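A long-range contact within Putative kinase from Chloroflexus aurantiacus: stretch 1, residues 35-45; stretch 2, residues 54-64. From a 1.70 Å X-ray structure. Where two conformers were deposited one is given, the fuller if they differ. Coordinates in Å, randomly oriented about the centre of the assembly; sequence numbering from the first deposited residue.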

# COMPACT_ATOMS: atom_id res chain seq x y z
N SER B 35 -3.56 -6.70 2.30
CA SER B 35 -3.80 -7.63 3.39
C SER B 35 -3.13 -7.12 4.67
O SER B 35 -1.95 -6.78 4.63
CB SER B 35 -3.20 -8.99 3.04
OG SER B 35 -2.94 -9.80 4.20
N LYS B 36 -3.85 -7.11 5.79
CA LYS B 36 -3.26 -6.60 7.03
C LYS B 36 -2.01 -7.40 7.39
O LYS B 36 -0.96 -6.82 7.68
CB LYS B 36 -4.25 -6.62 8.20
CG LYS B 36 -3.63 -6.11 9.51
CD LYS B 36 -4.55 -6.29 10.72
CE LYS B 36 -4.68 -7.72 11.15
NZ LYS B 36 -5.35 -7.85 12.48
N ASP B 37 -2.11 -8.72 7.37
CA ASP B 37 -1.00 -9.56 7.77
C ASP B 37 0.20 -9.43 6.83
O ASP B 37 1.35 -9.44 7.29
CB ASP B 37 -1.44 -11.01 7.97
CG ASP B 37 -2.10 -11.26 9.33
OD1 ASP B 37 -2.13 -10.37 10.21
OD2 ASP B 37 -2.59 -12.38 9.53
N ALA B 38 -0.05 -9.27 5.53
CA ALA B 38 1.06 -9.06 4.58
C ALA B 38 1.81 -7.75 4.91
O ALA B 38 3.04 -7.71 4.88
CB ALA B 38 0.57 -9.06 3.14
N PHE B 39 1.07 -6.70 5.24
CA PHE B 39 1.64 -5.42 5.61
C PHE B 39 2.45 -5.55 6.92
O PHE B 39 3.54 -4.99 7.06
CB PHE B 39 0.52 -4.37 5.78
CG PHE B 39 0.05 -3.74 4.48
CD1 PHE B 39 -0.03 -4.45 3.29
CD2 PHE B 39 -0.39 -2.43 4.48
CE1 PHE B 39 -0.47 -3.83 2.13
CE2 PHE B 39 -0.83 -1.81 3.32
CZ PHE B 39 -0.87 -2.51 2.15
N LYS B 40 1.91 -6.31 7.88
CA LYS B 40 2.58 -6.54 9.15
C LYS B 40 3.92 -7.21 8.91
O LYS B 40 4.93 -6.81 9.49
CB LYS B 40 1.76 -7.39 10.09
CG LYS B 40 0.44 -6.77 10.57
CD LYS B 40 -0.26 -7.64 11.66
CE LYS B 40 0.60 -7.83 12.92
NZ LYS B 40 -0.14 -8.66 13.95
N GLU B 41 3.92 -8.21 8.03
CA GLU B 41 5.15 -8.95 7.72
C GLU B 41 6.23 -8.08 7.06
O GLU B 41 7.41 -8.20 7.38
CB GLU B 41 4.83 -10.21 6.92
CG GLU B 41 4.05 -11.17 7.81
CD GLU B 41 3.54 -12.38 7.12
OE1 GLU B 41 4.15 -12.81 6.12
OE2 GLU B 41 2.53 -12.92 7.61
N VAL B 42 5.82 -7.17 6.18
CA VAL B 42 6.76 -6.21 5.60
C VAL B 42 7.36 -5.38 6.74
O VAL B 42 8.57 -5.17 6.80
CB VAL B 42 6.09 -5.29 4.56
CG1 VAL B 42 7.04 -4.22 4.11
CG2 VAL B 42 5.60 -6.10 3.35
N MSE B 43 6.53 -4.94 7.68
CA MSE B 43 7.04 -4.18 8.81
C MSE B 43 7.94 -4.98 9.75
O MSE B 43 8.92 -4.44 10.24
CB MSE B 43 5.91 -3.50 9.57
CG MSE B 43 5.48 -2.26 8.84
SE MSE B 43 4.13 -1.24 9.83
CE MSE B 43 3.07 -2.11 9.43
N PHE B 44 7.60 -6.24 10.02
CA PHE B 44 8.45 -7.05 10.89
C PHE B 44 9.82 -7.24 10.24
O PHE B 44 10.86 -7.22 10.90
CB PHE B 44 7.82 -8.43 11.15
CG PHE B 44 6.59 -8.43 12.01
CD1 PHE B 44 6.47 -7.64 13.15
CD2 PHE B 44 5.55 -9.31 11.72
CE1 PHE B 44 5.34 -7.71 13.94
CE2 PHE B 44 4.42 -9.37 12.52
CZ PHE B 44 4.31 -8.58 13.62
N ASP B 45 9.82 -7.45 8.93
CA ASP B 45 11.09 -7.60 8.19
C ASP B 45 11.95 -6.32 8.19
O ASP B 45 13.17 -6.39 8.31
CB ASP B 45 10.84 -8.10 6.77
CG ASP B 45 10.33 -9.55 6.74
OD1 ASP B 45 10.35 -10.27 7.76
OD2 ASP B 45 9.90 -9.97 5.66
N TRP B 54 4.24 -5.72 20.60
CA TRP B 54 4.82 -5.13 19.39
C TRP B 54 4.00 -5.55 18.17
O TRP B 54 3.71 -4.73 17.28
CB TRP B 54 6.29 -5.56 19.25
CG TRP B 54 6.92 -5.02 18.02
CD1 TRP B 54 7.31 -5.74 16.93
CD2 TRP B 54 7.20 -3.66 17.73
NE1 TRP B 54 7.85 -4.90 15.99
CE2 TRP B 54 7.80 -3.62 16.45
CE3 TRP B 54 7.04 -2.46 18.44
CZ2 TRP B 54 8.22 -2.43 15.85
CZ3 TRP B 54 7.46 -1.28 17.85
CH2 TRP B 54 8.02 -1.28 16.56
N SER B 55 3.60 -6.82 18.14
CA SER B 55 2.73 -7.34 17.07
C SER B 55 1.43 -6.54 16.99
O SER B 55 0.96 -6.22 15.90
CB SER B 55 2.46 -8.83 17.30
OG SER B 55 1.56 -9.36 16.33
N ARG B 56 0.84 -6.22 18.14
CA ARG B 56 -0.38 -5.45 18.20
C ARG B 56 -0.18 -4.04 17.68
O ARG B 56 -1.05 -3.51 16.97
CB ARG B 56 -0.94 -5.39 19.63
CG ARG B 56 -1.46 -6.70 20.12
CD ARG B 56 -1.98 -6.58 21.55
N ARG B 57 0.94 -3.43 18.04
CA ARG B 57 1.23 -2.06 17.59
C ARG B 57 1.50 -2.06 16.09
O ARG B 57 1.06 -1.17 15.38
CB ARG B 57 2.44 -1.48 18.32
CG ARG B 57 2.26 -1.29 19.83
CD ARG B 57 3.58 -1.08 20.49
NE ARG B 57 4.21 0.14 20.03
CZ ARG B 57 5.46 0.50 20.34
NH1 ARG B 57 6.23 -0.27 21.10
NH2 ARG B 57 5.94 1.63 19.86
N VAL B 58 2.24 -3.05 15.61
CA VAL B 58 2.48 -3.17 14.17
C VAL B 58 1.17 -3.43 13.43
O VAL B 58 0.96 -2.90 12.34
CB VAL B 58 3.52 -4.27 13.87
CG1 VAL B 58 3.54 -4.63 12.39
CG2 VAL B 58 4.89 -3.82 14.36
N GLY B 59 0.29 -4.24 14.02
CA GLY B 59 -1.02 -4.51 13.43
C GLY B 59 -1.89 -3.27 13.31
O GLY B 59 -2.52 -3.05 12.28
N ALA B 60 -1.92 -2.45 14.36
CA ALA B 60 -2.67 -1.20 14.34
C ALA B 60 -2.13 -0.26 13.24
O ALA B 60 -2.88 0.44 12.54
CB ALA B 60 -2.57 -0.53 15.71
N THR B 61 -0.82 -0.30 13.07
CA THR B 61 -0.15 0.52 12.07
C THR B 61 -0.44 -0.02 10.67
O THR B 61 -0.73 0.75 9.74
CB THR B 61 1.36 0.62 12.33
OG1 THR B 61 1.59 1.12 13.65
CG2 THR B 61 2.01 1.58 11.36
N ALA B 62 -0.38 -1.34 10.52
CA ALA B 62 -0.69 -1.99 9.25
C ALA B 62 -2.12 -1.64 8.80
O ALA B 62 -2.35 -1.36 7.63
CB ALA B 62 -0.53 -3.49 9.36
N ILE B 63 -3.06 -1.64 9.73
CA ILE B 63 -4.44 -1.27 9.43
C ILE B 63 -4.52 0.18 8.88
O ILE B 63 -5.18 0.42 7.89
CB ILE B 63 -5.37 -1.45 10.66
CG1 ILE B 63 -5.59 -2.94 10.95
CG2 ILE B 63 -6.71 -0.80 10.40
CD1 ILE B 63 -6.13 -3.21 12.33
N MSE B 64 -3.78 1.09 9.52
CA MSE B 64 -3.61 2.47 9.04
C MSE B 64 -3.03 2.51 7.61
O MSE B 64 -3.48 3.31 6.78
CB MSE B 64 -2.71 3.28 10.00
CG MSE B 64 -3.34 3.61 11.36
SE MSE B 64 -2.09 4.28 12.76
CE MSE B 64 -1.03 5.42 11.81

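What joins the two helices by polar contact? A single side chain, that of Lys40, makes the hydrogen bonds across the interface. Its CA-to-CB bond points sideways, but the chain runs on over the second helix until NZ reaches Ser55, donating to Ser55 OG at 3.0 Å and, more weakly, to Ser55 O at 3.3 Å. Both acceptors belong to one residue, so the ammonium group is held at a single residue of the facing helix. Ser55 O is also the acceptor for Gly59 N (2.8 Å), the regular helical bond, and the weak bond from NZ is added to it. Ser55 OG makes a further hydrogen bond elsewhere in the structure. A lysine suits this buried place because its charged end finds oxygen atoms while its methylenes lie against carbon.

How does so long a side chain pass across a helix? It lies in a hollow formed by Ser55, Val58, Gly59 and Ala62. Lys40 CD comes within 3.7 Å of Gly59 CA, and Lys40 CG within 3.6 Å of Ala62 CB. Gly59 offers no side chain here; an ideal CB on Gly59 would lie 3.5 Å from Lys40 NZ, so the bare backbone leaves the lysine's end more room; it would also be crowded by Ser55 O, 3.2 Å from that CB, within its own helix. The chi angles of Lys40, m, t, p and t, put a bend at the third torsion on the way to Ser55.

Where do the helices come closest? Their axes approach to 8.6 Å, with 119° between their N-to-C directions, and the nearest CA pair is Phe39 and Ala62, 5.5 Å apart from CA to CA. Ala62 points toward the first helix and fits its small methyl among Lys36, Phe39, Lys40 and Met43; Ala62 CB is 3.8 Å from Phe39 CB and 3.8 Å from Lys36 O. That carbonyl needs nothing from the methyl, since it accepts from Lys40 N at 2.9 Å. Lys36 contributes carbon to the contact, its CD lying 3.5 Å from Ile63 CG1, while its NZ is hydrogen-bonded elsewhere in the structure.

What else fills the contact, which buries 521 Å² in all, both sides summed? Mostly apolar side chains. Val58 points toward the first helix, and its CG1 packs 3.9 Å from Met43 CB and 3.9 Å from Phe44 CE1. Met43, a selenomethionine, reaches along the second helix: its SE is 3.8 Å from Thr61 CG2 and its CE 3.9 Å from Ala62 CB. Thr61 meets it with a methyl, while Thr61 OG1 donates to Arg57 O at 2.9 Å within its own helix. The Phe44 ring closes the other end, meeting Trp54 CD1 and Ser55 OG at its edge; Phe44 CE1 is 4.1 Å from Trp54 CD1. Trp54 NE1 finds its hydrogen bond elsewhere in the structure, so this meeting of rings asks nothing of it.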